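PDB 2QS8: Xaa-Pro Dipeptidase from Alteromonas macleodii, which binds methionine in its metal-containing active site and probably acts as an amidohydrolase-superfamily carboxypeptidase or dipeptidase, removing the C-terminal residue of its peptide substrates. Local coordinates for residues A[63-68]-A[357-362]; A[109-114]-A[363-368]; A[27-32]-A[43-48]; A[10-15]-A[51-56]; A[244-249]-A[265-270]. All blocks are in the same frame, centred on the assembly; numbering follows the deposited sequence.

Contact 1: A[63-68]-A[357-362]; sequences PGLMDM and SATMET
Selenomethionine M66 carries the middle of this contact and can be followed outward from its backbone. With CG anti to its own carbonyl carbon (chi1 -64°) and the chain extended beyond, it runs over the start of helix 360-365. Its CB lies 3.1 Å from OG1 of T362 and also touches the carbonyl O of A358; CG passes the same hydroxyl, and SE is 3.2 Å from T362 OG1. The terminal CE of M66 ends 3.6 Å from T359 O. The T362 hydroxyl is turned back into its own segment, T362 OG1 donating to T359 O at 3.0 Å from above the carbonyl plane, so M66 slides over an oxygen already engaged. At the backbone, M66 N donates to A358 O at 2.8 Å, in the carbonyl plane but bent at the hydrogen (135°). Segment 63-68 is the end of strand 60-67 of the TIM barrel; just beyond it H69 and H71 bind magnesium, the His-X-His pair that many amidohydrolases carry at the end of their first barrel strand. A358 to T362 lead from one short helix into the next, with T359 at the N-cap position; its OG1 bonds to I355 O instead of capping, while its CG2 faces the strand. There P63 CG meets T359 CG2 at 3.3 Å, the two side chains crossing at about a right angle, with CD2 of L65 alongside the same methyl. At the other end, selenomethionine M68, bent at chi2 and chi3, lays CG 3.5 Å from CG2 of T362.

Contact 2: A[109-114]-A[363-368]; sequences TVRQVG and AKLLRI
The guanidinium of R111 is the flat group here: CD2 of L365 lies over one face, 3.9 Å from R111 NH1, and W231 adds a cation-pi contact. Each of its three nitrogens has a partner: NE donates to M68 O, NH2 forms a salt bridge to E254, and NH1 is shared by S252 OG and a water. That water accepts from R111 NH1 at 3.0 Å and donates to L365 O at 2.9 Å, the one polar link between the segments. R111 leaves the strand with CG anti to the backbone N (chi1 -172°) and bends at chi3; the methylenes cross L366 obliquely, R111 CD standing 3.8 Å from L366 CD2. The other methyl, L366 CD1, slides past CG2 of T109 at 3.8 Å. The leucines sit where helix 360-365 ends in a Schellman motif: R367 has positive phi, and I368 N reaches back to A363 O at 2.8 Å. Strand 107-112 runs between strands 60-67 and 136-139 of the barrel, while segment 363-368 also touches F138 of strand 136-139, W231 of strand 231-236 and Y273 of strand 273-275, consistent with the helix closing one end of the barrel.

Contact 3: A[27-32]-A[43-48]; sequences RISIVI and GFISSN
A beta hairpin of the small beta domain, strands 28-33 and 36-42, continues here into the loop that leaves it, and that loop folds back along the first strand. G43 N donates to R27 O at 3.1 Å, from above the carbonyl plane; the positive phi of G43 favours glycine. Next comes the buried hydroxyl of S29, gripped from two sides. S29 OG donates to a lone pair of G43 O at 2.7 Å. In turn I45 N donates to S29 OG, 3.2 Å away and nearly straight (165°), while CG1 of I45 packs at 3.5 Å from S29 OG. An alanine here would remove both bonds and would probably let the 43-45 backbone drift from the strand. Alongside, the R27 and F44 side chains cross at about a right angle: R27 CB makes an off-centre CH-pi contact 4.1 Å from the F44 ring centroid, and R27 CG comes within 3.5 Å of F44 CZ. The same ring stacks with H12 of strand 9-16, whose NE2 bonds to I45 O. A serine side chain thus ties an irregular loop to a strand beyond the hairpin, in the beta domain that amidohydrolases commonly attach to their TIM barrel.

Contact 4: A[10-15]-A[51-56]; sequences LIHAGK and EDYIDL
Strands 10-13 and 52-56 run parallel, 10° apart, in tight register from L10 opposite Y53 to A13 opposite L56. The backbones zip together: L10 N donates to D52 O at 2.9 Å, I54 N to L10 O at 2.8 Å nearly along the C=O axis, and H12 N to I54 O. Toward the end the geometry loosens: L56 N reaches H12 O bent at 131°, and G14 N, though its bond is straight, meets L56 O at 3.0 Å from above the carbonyl plane, just where strand 9-16 turns a corner. The closest side-chain contact is on the L10 and H12 face. Y53, its CG anti to the backbone N, swings its ring across H12 so that the phenol edge meets the imidazole face, an offset edge-to-face pair with planes at 78°; the hydroxyl Y53 OH then lies 2.6 Å from H12 ND1, a short hydrogen bond. L10 CD2 backs the same phenol at 4.0 Å from Y53 CD1. On the other face I11 CG1 lies 3.8 Å from I54 CB. Beside them, I11 CG2 meets L56 CD1 at 3.8 Å. The loose side is the beginning of strand 52-56, where exposed D52 turns its carboxylate away from the pair; D55 is partly exposed, its carboxylate salt-bridged to R57. Strand 9-16 is flanked across the sheet by strand 28-33, from which S29 touches H12, and it also pairs with strand 60-67, whose V61 touches A13 and L56, while I11, I54 and L56 pack on I404 and V402 of strand 400-405.

Contact 5: A[244-249]-A[265-270]; sequences RAIKAG and DLMIEN
I246, L266 and K247 make up most of this helix-helix seam, and I246 is its centre. Its side chain points at helix 265-270 with CG1 anti to the carbonyl carbon and CG2 anti to the backbone N, so the two branches fork over the facing helix. CG2 of I246 presses on L266 CB at 3.6 Å, and the longer arm ends with I246 CD1 3.4 Å from CG of selenomethionine M267, which it crosses at about a right angle. An alanine here would remove both branches and would probably loosen the seam where the two helices come nearest. L266 closes the contact on the more exposed side: its methyls lie against the aliphatic part of K247, L266 CD1 standing 4.1 Å from K247 CG, and the lysine then bends at chi3. One turn on, N270 curls back so that its ND2 donates to L266 O at 2.8 Å, a carbonyl already accepting from N270 N; the same ND2 packs on CG2 of I246. Segment 244-249 ends in a Schellman motif at G249, whose backbone angles call for glycine. The axes run 18° apart at 9.4 Å, as for successive helices around the outside of a TIM barrel: strand 252-253 connects the two, and its I253 lies under both I246 and M267, while helix 215-227 covers A248 and R244 forms a salt bridge to D227 of a second subunit.

Contacts 1 and 2 are the buried pair, both bringing helix 360-365 against neighbouring barrel strands, 60-67 and 107-112; they touch directly along the two strands and through M68 and L365. Their chemistry is mainly apolar with a few polar links. Contacts 3 and 4 lie close together in the beta domain, partly exposed, and share H12 as a go-between; here backbone bonds, hydroxyls and aromatic rings dominate. One curled sheet reaches from strand 28-33 through 9-16 to 60-67, joining these four contacts. Contact 5 stands apart on the barrel's outer helices, about 45 Å from contact 3 between centres; like contact 2 it has no direct hydrogen bond between its segments, but it lacks the water bridge.

Contact 1: A[63-68]-A[357-362]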
# COMPACT_ATOMS: atom_id res chain seq x y z
N PRO A 63 -28.06 -28.65 28.83
CA PRO A 63 -28.20 -27.26 28.40
C PRO A 63 -28.08 -27.26 26.88
O PRO A 63 -27.62 -28.25 26.30
CB PRO A 63 -27.05 -26.55 29.11
CG PRO A 63 -26.02 -27.62 29.28
CD PRO A 63 -26.81 -28.86 29.58
N GLY A 64 -28.52 -26.19 26.22
CA GLY A 64 -28.43 -26.13 24.78
C GLY A 64 -27.02 -26.40 24.28
O GLY A 64 -26.06 -25.88 24.83
N LEU A 65 -26.89 -27.22 23.25
CA LEU A 65 -25.57 -27.55 22.71
C LEU A 65 -25.02 -26.46 21.76
O LEU A 65 -25.78 -25.72 21.14
CB LEU A 65 -25.65 -28.90 21.98
CG LEU A 65 -26.13 -30.06 22.87
CD1 LEU A 65 -26.31 -31.31 22.03
CD2 LEU A 65 -25.13 -30.30 24.00
N MSE A 66 -23.70 -26.39 21.66
CA MSE A 66 -23.04 -25.41 20.81
C MSE A 66 -22.03 -26.00 19.83
O MSE A 66 -21.29 -26.92 20.17
CB MSE A 66 -22.33 -24.38 21.68
CG MSE A 66 -23.26 -23.57 22.53
SE MSE A 66 -22.31 -22.11 23.45
CE MSE A 66 -23.41 -21.96 25.07
N ASP A 67 -22.02 -25.49 18.60
CA ASP A 67 -21.10 -25.96 17.56
C ASP A 67 -20.26 -24.74 17.15
O ASP A 67 -20.78 -23.79 16.58
CB ASP A 67 -21.88 -26.51 16.36
CG ASP A 67 -21.00 -27.30 15.40
OD1 ASP A 67 -19.81 -26.98 15.28
OD2 ASP A 67 -21.52 -28.25 14.76
N MSE A 68 -18.97 -24.77 17.47
CA MSE A 68 -18.07 -23.66 17.18
C MSE A 68 -17.62 -23.55 15.71
O MSE A 68 -16.82 -22.66 15.39
CB MSE A 68 -16.81 -23.78 18.03
CG MSE A 68 -17.03 -23.81 19.53
SE MSE A 68 -17.86 -22.12 20.03
CE MSE A 68 -16.44 -20.82 19.78
N SER A 357 -17.76 -29.91 26.62
CA SER A 357 -17.04 -29.18 25.60
C SER A 357 -17.99 -28.51 24.61
O SER A 357 -17.58 -27.65 23.84
CB SER A 357 -16.10 -30.11 24.83
OG SER A 357 -16.80 -30.82 23.84
N ALA A 358 -19.26 -28.90 24.63
CA ALA A 358 -20.25 -28.32 23.73
C ALA A 358 -21.23 -27.44 24.50
O ALA A 358 -22.23 -26.98 23.94
CB ALA A 358 -20.99 -29.42 23.01
N THR A 359 -20.95 -27.22 25.77
CA THR A 359 -21.80 -26.39 26.62
C THR A 359 -21.01 -25.24 27.28
O THR A 359 -21.08 -24.10 26.83
CB THR A 359 -22.49 -27.25 27.72
OG1 THR A 359 -21.54 -28.13 28.33
CG2 THR A 359 -23.59 -28.09 27.11
N MSE A 360 -20.25 -25.55 28.32
CA MSE A 360 -19.45 -24.54 29.02
C MSE A 360 -18.16 -24.14 28.29
O MSE A 360 -17.76 -22.98 28.31
CB MSE A 360 -19.09 -25.02 30.43
CG MSE A 360 -20.25 -24.99 31.41
SE MSE A 360 -20.88 -23.14 31.47
CE MSE A 360 -19.26 -22.21 32.13
N GLU A 361 -17.50 -25.10 27.65
CA GLU A 361 -16.27 -24.76 26.94
C GLU A 361 -16.55 -23.87 25.73
O GLU A 361 -15.81 -22.92 25.46
CB GLU A 361 -15.54 -26.03 26.51
CG GLU A 361 -14.99 -26.81 27.70
CD GLU A 361 -14.23 -25.91 28.67
OE1 GLU A 361 -13.07 -25.55 28.38
OE2 GLU A 361 -14.79 -25.54 29.72
N THR A 362 -17.64 -24.17 25.02
CA THR A 362 -18.02 -23.39 23.87
C THR A 362 -18.47 -22.01 24.33
O THR A 362 -18.18 -21.01 23.68
CB THR A 362 -19.17 -24.05 23.08
OG1 THR A 362 -20.20 -24.45 23.99
CG2 THR A 362 -18.67 -25.26 22.30

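Contact 2: A[109-114]-A[363-368]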
# COMPACT_ATOMS: atom_id res chain seq x y z
N THR A 109 -26.98 -22.75 19.94
CA THR A 109 -26.03 -21.69 19.65
C THR A 109 -24.94 -22.26 18.75
O THR A 109 -24.47 -23.37 18.97
CB THR A 109 -25.36 -21.13 20.94
OG1 THR A 109 -26.35 -20.55 21.80
CG2 THR A 109 -24.34 -20.04 20.58
N VAL A 110 -24.55 -21.50 17.73
CA VAL A 110 -23.49 -21.93 16.82
C VAL A 110 -22.61 -20.75 16.44
O VAL A 110 -23.03 -19.60 16.53
CB VAL A 110 -24.05 -22.55 15.50
CG1 VAL A 110 -24.88 -23.79 15.80
CG2 VAL A 110 -24.89 -21.53 14.74
N ARG A 111 -21.39 -21.06 16.04
CA ARG A 111 -20.45 -20.05 15.60
C ARG A 111 -20.19 -20.35 14.11
O ARG A 111 -19.54 -21.35 13.78
CB ARG A 111 -19.13 -20.13 16.39
CG ARG A 111 -18.16 -18.99 16.12
CD ARG A 111 -16.83 -19.12 16.88
NE ARG A 111 -16.07 -20.30 16.46
CZ ARG A 111 -14.79 -20.51 16.73
NH1 ARG A 111 -14.10 -19.62 17.43
NH2 ARG A 111 -14.19 -21.60 16.27
N GLN A 112 -20.72 -19.52 13.20
CA GLN A 112 -20.48 -19.72 11.78
C GLN A 112 -19.14 -19.05 11.46
O GLN A 112 -18.99 -17.83 11.60
CB GLN A 112 -21.56 -19.07 10.91
CG GLN A 112 -21.26 -19.21 9.42
CD GLN A 112 -22.38 -19.90 8.66
OE1 GLN A 112 -23.09 -20.75 9.21
NE2 GLN A 112 -22.52 -19.56 7.39
N VAL A 113 -18.17 -19.84 11.04
CA VAL A 113 -16.87 -19.29 10.74
C VAL A 113 -16.55 -19.31 9.25
O VAL A 113 -15.53 -19.87 8.84
CB VAL A 113 -15.77 -20.04 11.52
CG1 VAL A 113 -15.85 -19.67 13.00
CG2 VAL A 113 -15.95 -21.54 11.35
N GLY A 114 -17.41 -18.67 8.45
CA GLY A 114 -17.17 -18.59 7.02
C GLY A 114 -18.32 -18.83 6.04
O GLY A 114 -18.98 -19.85 6.10
N ALA A 363 -19.19 -21.96 25.45
CA ALA A 363 -19.68 -20.69 26.00
C ALA A 363 -18.53 -19.75 26.35
O ALA A 363 -18.65 -18.54 26.20
CB ALA A 363 -20.55 -20.94 27.21
N LYS A 364 -17.42 -20.31 26.83
CA LYS A 364 -16.26 -19.50 27.19
C LYS A 364 -15.57 -18.96 25.93
O LYS A 364 -15.17 -17.79 25.89
CB LYS A 364 -15.25 -20.33 28.00
CG LYS A 364 -15.78 -20.82 29.34
CD LYS A 364 -14.78 -21.76 30.01
CE LYS A 364 -15.41 -22.47 31.19
NZ LYS A 364 -14.53 -23.57 31.68
N LEU A 365 -15.43 -19.81 24.92
CA LEU A 365 -14.80 -19.40 23.66
C LEU A 365 -15.60 -18.29 22.99
O LEU A 365 -15.03 -17.42 22.34
CB LEU A 365 -14.67 -20.60 22.71
CG LEU A 365 -13.96 -20.36 21.36
CD1 LEU A 365 -12.61 -19.66 21.55
CD2 LEU A 365 -13.77 -21.70 20.67
N LEU A 366 -16.92 -18.31 23.14
CA LEU A 366 -17.78 -17.29 22.56
C LEU A 366 -18.00 -16.13 23.53
O LEU A 366 -18.76 -15.21 23.23
CB LEU A 366 -19.14 -17.87 22.17
CG LEU A 366 -19.27 -18.56 20.80
CD1 LEU A 366 -20.69 -19.06 20.61
CD2 LEU A 366 -18.93 -17.58 19.69
N ARG A 367 -17.35 -16.19 24.69
CA ARG A 367 -17.44 -15.13 25.71
C ARG A 367 -18.86 -14.88 26.18
O ARG A 367 -19.28 -13.73 26.31
CB ARG A 367 -16.82 -13.84 25.16
CG ARG A 367 -15.42 -14.04 24.60
CD ARG A 367 -14.86 -12.80 23.94
NE ARG A 367 -13.55 -13.05 23.35
CZ ARG A 367 -12.76 -12.12 22.83
NH1 ARG A 367 -13.14 -10.84 22.81
NH2 ARG A 367 -11.58 -12.47 22.31
N ILE A 368 -19.60 -15.95 26.44
CA ILE A 368 -20.97 -15.84 26.91
C ILE A 368 -21.27 -16.81 28.05
O ILE A 368 -22.43 -17.09 28.36
CB ILE A 368 -21.98 -16.07 25.77
CG1 ILE A 368 -21.66 -17.37 25.04
CG2 ILE A 368 -21.97 -14.90 24.82
CD1 ILE A 368 -22.71 -17.74 24.01
O HOH W 1 -14.95 -17.51 19.46

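Contact 3: A[27-32]-A[43-48]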
# COMPACT_ATOMS: atom_id res chain seq x y z
N ARG A 27 -33.85 -36.62 39.08
CA ARG A 27 -35.07 -35.92 39.47
C ARG A 27 -34.85 -34.49 39.92
O ARG A 27 -34.62 -34.23 41.10
CB ARG A 27 -35.79 -36.71 40.58
CG ARG A 27 -36.28 -38.09 40.13
CD ARG A 27 -36.94 -38.87 41.27
NE ARG A 27 -36.03 -39.86 41.84
CZ ARG A 27 -35.02 -39.57 42.65
NH1 ARG A 27 -34.78 -38.31 42.99
NH2 ARG A 27 -34.23 -40.53 43.10
N ILE A 28 -34.92 -33.56 38.97
CA ILE A 28 -34.72 -32.15 39.28
C ILE A 28 -35.84 -31.29 38.69
O ILE A 28 -36.41 -31.62 37.65
CB ILE A 28 -33.33 -31.64 38.77
CG1 ILE A 28 -32.24 -31.97 39.79
CG2 ILE A 28 -33.35 -30.13 38.58
CD1 ILE A 28 -31.73 -33.37 39.74
N SER A 29 -36.15 -30.20 39.37
CA SER A 29 -37.17 -29.26 38.92
C SER A 29 -36.51 -27.98 38.47
O SER A 29 -35.77 -27.35 39.24
CB SER A 29 -38.17 -28.96 40.04
OG SER A 29 -39.09 -30.01 40.21
N ILE A 30 -36.76 -27.59 37.23
CA ILE A 30 -36.20 -26.37 36.67
C ILE A 30 -37.35 -25.40 36.45
O ILE A 30 -38.37 -25.77 35.88
CB ILE A 30 -35.51 -26.65 35.32
CG1 ILE A 30 -34.48 -27.78 35.50
CG2 ILE A 30 -34.83 -25.39 34.81
CD1 ILE A 30 -33.91 -28.31 34.21
N VAL A 31 -37.20 -24.17 36.93
CA VAL A 31 -38.26 -23.18 36.77
C VAL A 31 -37.83 -22.09 35.81
O VAL A 31 -36.78 -21.48 35.99
CB VAL A 31 -38.64 -22.55 38.13
CG1 VAL A 31 -39.92 -21.75 37.98
CG2 VAL A 31 -38.83 -23.62 39.16
N ILE A 32 -38.65 -21.86 34.79
CA ILE A 32 -38.36 -20.85 33.78
C ILE A 32 -39.29 -19.65 33.91
O ILE A 32 -40.51 -19.80 33.98
CB ILE A 32 -38.49 -21.44 32.37
CG1 ILE A 32 -37.44 -22.53 32.17
CG2 ILE A 32 -38.34 -20.35 31.33
CD1 ILE A 32 -37.64 -23.36 30.93
N GLY A 43 -36.11 -32.86 43.42
CA GLY A 43 -37.36 -33.60 43.40
C GLY A 43 -38.35 -32.97 42.44
O GLY A 43 -38.07 -31.94 41.82
N PHE A 44 -39.50 -33.60 42.29
CA PHE A 44 -40.53 -33.09 41.40
C PHE A 44 -41.55 -32.31 42.22
O PHE A 44 -42.44 -32.89 42.82
CB PHE A 44 -41.22 -34.26 40.68
CG PHE A 44 -40.30 -35.05 39.76
CD1 PHE A 44 -40.54 -36.39 39.52
CD2 PHE A 44 -39.20 -34.45 39.16
CE1 PHE A 44 -39.70 -37.14 38.69
CE2 PHE A 44 -38.36 -35.18 38.32
CZ PHE A 44 -38.61 -36.53 38.09
N ILE A 45 -41.40 -30.99 42.24
CA ILE A 45 -42.32 -30.15 42.99
C ILE A 45 -43.67 -30.08 42.31
O ILE A 45 -43.80 -30.43 41.13
CB ILE A 45 -41.77 -28.71 43.17
CG1 ILE A 45 -41.51 -28.07 41.80
CG2 ILE A 45 -40.50 -28.74 43.99
CD1 ILE A 45 -41.07 -26.61 41.91
N SER A 46 -44.68 -29.64 43.05
CA SER A 46 -46.04 -29.56 42.52
C SER A 46 -46.11 -28.66 41.29
O SER A 46 -45.47 -27.61 41.25
CB SER A 46 -46.99 -29.05 43.60
OG SER A 46 -46.93 -29.87 44.75
N SER A 47 -46.92 -29.05 40.31
CA SER A 47 -47.07 -28.29 39.08
C SER A 47 -48.42 -27.61 38.90
O SER A 47 -48.58 -26.76 38.03
CB SER A 47 -46.82 -29.21 37.88
OG SER A 47 -47.83 -30.20 37.78
N ASN A 48 -49.39 -27.98 39.73
CA ASN A 48 -50.74 -27.44 39.66
C ASN A 48 -50.82 -25.91 39.71
O ASN A 48 -51.80 -25.32 39.25
CB ASN A 48 -51.57 -28.00 40.81
CG ASN A 48 -51.43 -29.50 40.94
OD1 ASN A 48 -51.88 -30.27 40.09
ND2 ASN A 48 -50.78 -29.94 42.02

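Contact 4: A[10-15]-A[51-56]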
# COMPACT_ATOMS: atom_id res chain seq x y z
N LEU A 10 -42.68 -24.85 34.56
CA LEU A 10 -42.02 -25.83 35.40
C LEU A 10 -41.64 -27.05 34.57
O LEU A 10 -42.44 -27.56 33.81
CB LEU A 10 -42.93 -26.29 36.54
CG LEU A 10 -42.37 -27.49 37.32
CD1 LEU A 10 -41.20 -27.03 38.20
CD2 LEU A 10 -43.48 -28.12 38.17
N ILE A 11 -40.40 -27.51 34.74
CA ILE A 11 -39.93 -28.69 34.03
C ILE A 11 -39.47 -29.75 35.02
O ILE A 11 -38.67 -29.47 35.92
CB ILE A 11 -38.74 -28.35 33.09
CG1 ILE A 11 -39.19 -27.39 31.99
CG2 ILE A 11 -38.19 -29.62 32.47
CD1 ILE A 11 -38.07 -26.99 31.06
N HIS A 12 -39.99 -30.96 34.85
CA HIS A 12 -39.61 -32.09 35.69
C HIS A 12 -38.61 -32.88 34.87
O HIS A 12 -38.97 -33.52 33.87
CB HIS A 12 -40.83 -32.97 36.00
CG HIS A 12 -41.65 -32.47 37.15
ND1 HIS A 12 -42.89 -33.01 37.46
CD2 HIS A 12 -41.41 -31.52 38.08
CE1 HIS A 12 -43.37 -32.40 38.53
NE2 HIS A 12 -42.50 -31.49 38.92
N ALA A 13 -37.35 -32.83 35.27
CA ALA A 13 -36.32 -33.55 34.55
C ALA A 13 -35.93 -34.87 35.21
O ALA A 13 -35.42 -34.89 36.34
CB ALA A 13 -35.09 -32.65 34.39
N GLY A 14 -36.18 -35.97 34.50
CA GLY A 14 -35.84 -37.29 35.01
C GLY A 14 -34.39 -37.28 35.41
O GLY A 14 -34.05 -37.60 36.55
N LYS A 15 -33.54 -36.89 34.47
CA LYS A 15 -32.11 -36.79 34.71
C LYS A 15 -31.64 -35.41 34.24
O LYS A 15 -32.27 -34.79 33.38
CB LYS A 15 -31.37 -37.91 33.99
CG LYS A 15 -31.69 -39.29 34.54
CD LYS A 15 -30.66 -40.30 34.10
CE LYS A 15 -30.86 -41.63 34.81
NZ LYS A 15 -29.75 -42.58 34.50
N GLU A 51 -48.25 -21.83 35.33
CA GLU A 51 -48.94 -21.53 34.09
C GLU A 51 -48.71 -22.66 33.08
O GLU A 51 -49.64 -23.10 32.41
CB GLU A 51 -48.43 -20.21 33.51
CG GLU A 51 -49.18 -19.74 32.25
CD GLU A 51 -50.57 -19.22 32.55
OE1 GLU A 51 -50.68 -18.20 33.27
OE2 GLU A 51 -51.55 -19.82 32.06
N ASP A 52 -47.46 -23.12 32.98
CA ASP A 52 -47.12 -24.19 32.05
C ASP A 52 -46.27 -25.25 32.70
O ASP A 52 -45.44 -24.95 33.57
CB ASP A 52 -46.38 -23.64 30.84
CG ASP A 52 -47.26 -22.78 29.96
OD1 ASP A 52 -47.49 -21.60 30.31
OD2 ASP A 52 -47.72 -23.28 28.92
N TYR A 53 -46.45 -26.49 32.26
CA TYR A 53 -45.71 -27.62 32.79
C TYR A 53 -45.17 -28.50 31.66
O TYR A 53 -45.89 -28.81 30.71
CB TYR A 53 -46.62 -28.45 33.71
CG TYR A 53 -46.05 -29.77 34.17
CD1 TYR A 53 -44.85 -29.83 34.88
CD2 TYR A 53 -46.72 -30.97 33.90
CE1 TYR A 53 -44.33 -31.05 35.32
CE2 TYR A 53 -46.21 -32.18 34.34
CZ TYR A 53 -45.02 -32.22 35.05
OH TYR A 53 -44.53 -33.42 35.47
N ILE A 54 -43.91 -28.88 31.77
CA ILE A 54 -43.27 -29.73 30.78
C ILE A 54 -42.75 -30.96 31.51
O ILE A 54 -41.77 -30.90 32.25
CB ILE A 54 -42.09 -29.01 30.08
CG1 ILE A 54 -42.62 -27.82 29.27
CG2 ILE A 54 -41.36 -29.97 29.15
CD1 ILE A 54 -41.53 -26.95 28.66
N ASP A 55 -43.44 -32.08 31.29
CA ASP A 55 -43.10 -33.34 31.95
C ASP A 55 -42.03 -34.13 31.20
O ASP A 55 -42.32 -34.77 30.20
CB ASP A 55 -44.37 -34.17 32.11
CG ASP A 55 -44.11 -35.54 32.70
OD1 ASP A 55 -43.00 -35.77 33.22
OD2 ASP A 55 -45.02 -36.39 32.64
N LEU A 56 -40.81 -34.10 31.71
CA LEU A 56 -39.70 -34.80 31.08
C LEU A 56 -39.07 -35.80 32.05
O LEU A 56 -37.85 -36.04 32.01
CB LEU A 56 -38.65 -33.79 30.60
CG LEU A 56 -39.10 -32.63 29.71
CD1 LEU A 56 -37.89 -31.78 29.36
CD2 LEU A 56 -39.76 -33.16 28.44

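Contact 5: A[244-249]-A[265-270]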
# COMPACT_ATOMS: atom_id res chain seq x y z
N ARG A 244 2.29 -19.57 14.42
CA ARG A 244 2.37 -18.13 14.23
C ARG A 244 1.10 -17.52 14.81
O ARG A 244 1.12 -16.45 15.41
CB ARG A 244 2.49 -17.77 12.74
CG ARG A 244 3.76 -18.27 12.07
CD ARG A 244 3.91 -17.78 10.63
NE ARG A 244 5.13 -18.28 10.02
CZ ARG A 244 5.50 -18.08 8.75
NH1 ARG A 244 4.73 -17.37 7.93
NH2 ARG A 244 6.64 -18.57 8.30
N ALA A 245 -0.01 -18.23 14.64
CA ALA A 245 -1.31 -17.78 15.13
C ALA A 245 -1.46 -17.94 16.64
O ALA A 245 -2.00 -17.07 17.31
CB ALA A 245 -2.43 -18.52 14.40
N ILE A 246 -0.99 -19.07 17.17
CA ILE A 246 -1.07 -19.33 18.60
C ILE A 246 -0.25 -18.27 19.33
O ILE A 246 -0.72 -17.68 20.30
CB ILE A 246 -0.52 -20.73 18.94
CG1 ILE A 246 -1.36 -21.78 18.23
CG2 ILE A 246 -0.57 -20.96 20.45
CD1 ILE A 246 -0.77 -23.17 18.24
N LYS A 247 0.96 -18.03 18.85
CA LYS A 247 1.82 -17.03 19.47
C LYS A 247 1.24 -15.62 19.32
O LYS A 247 1.51 -14.75 20.15
CB LYS A 247 3.22 -17.07 18.87
CG LYS A 247 4.05 -18.26 19.34
CD LYS A 247 5.51 -18.19 18.88
CE LYS A 247 5.66 -18.51 17.41
NZ LYS A 247 7.10 -18.55 17.04
N ALA A 248 0.45 -15.39 18.27
CA ALA A 248 -0.12 -14.07 18.05
C ALA A 248 -1.25 -13.79 19.04
O ALA A 248 -1.59 -12.63 19.30
CB ALA A 248 -0.63 -13.93 16.61
N GLY A 249 -1.84 -14.86 19.57
CA GLY A 249 -2.91 -14.70 20.55
C GLY A 249 -4.33 -14.95 20.08
O GLY A 249 -5.27 -14.42 20.67
N ASP A 265 1.99 -27.12 23.69
CA ASP A 265 2.38 -26.39 24.89
C ASP A 265 2.09 -24.90 24.71
O ASP A 265 1.72 -24.21 25.66
CB ASP A 265 3.87 -26.60 25.20
CG ASP A 265 4.17 -28.02 25.67
OD1 ASP A 265 3.37 -28.55 26.47
OD2 ASP A 265 5.20 -28.59 25.25
N LEU A 266 2.27 -24.39 23.50
CA LEU A 266 1.99 -22.99 23.24
C LEU A 266 0.51 -22.73 23.47
O LEU A 266 0.14 -21.74 24.08
CB LEU A 266 2.38 -22.62 21.81
CG LEU A 266 3.87 -22.40 21.58
CD1 LEU A 266 4.15 -22.26 20.09
CD2 LEU A 266 4.33 -21.15 22.33
N MSE A 267 -0.35 -23.62 22.98
CA MSE A 267 -1.78 -23.44 23.15
C MSE A 267 -2.20 -23.49 24.61
O MSE A 267 -3.11 -22.78 25.03
CB MSE A 267 -2.54 -24.49 22.36
CG MSE A 267 -2.58 -24.20 20.88
SE MSE A 267 -3.58 -25.62 19.99
CE MSE A 267 -5.43 -25.05 20.36
N ILE A 268 -1.52 -24.33 25.38
CA ILE A 268 -1.82 -24.45 26.80
C ILE A 268 -1.38 -23.18 27.52
O ILE A 268 -2.10 -22.66 28.36
CB ILE A 268 -1.09 -25.66 27.42
CG1 ILE A 268 -1.64 -26.95 26.81
CG2 ILE A 268 -1.27 -25.67 28.93
CD1 ILE A 268 -0.87 -28.19 27.19
N GLU A 269 -0.20 -22.69 27.17
CA GLU A 269 0.34 -21.48 27.79
C GLU A 269 -0.48 -20.23 27.50
O GLU A 269 -0.62 -19.35 28.35
CB GLU A 269 1.77 -21.26 27.32
CG GLU A 269 2.48 -20.08 27.96
CD GLU A 269 3.74 -19.70 27.21
OE1 GLU A 269 4.55 -20.60 26.89
OE2 GLU A 269 3.93 -18.49 26.93
N ASN A 270 -1.01 -20.14 26.28
CA ASN A 270 -1.79 -18.99 25.86
C ASN A 270 -3.29 -19.19 26.08
O ASN A 270 -4.08 -18.27 25.87
CB ASN A 270 -1.54 -18.70 24.37
CG ASN A 270 -0.12 -18.21 24.10
OD1 ASN A 270 0.26 -17.10 24.48
ND2 ASN A 270 0.68 -19.04 23.44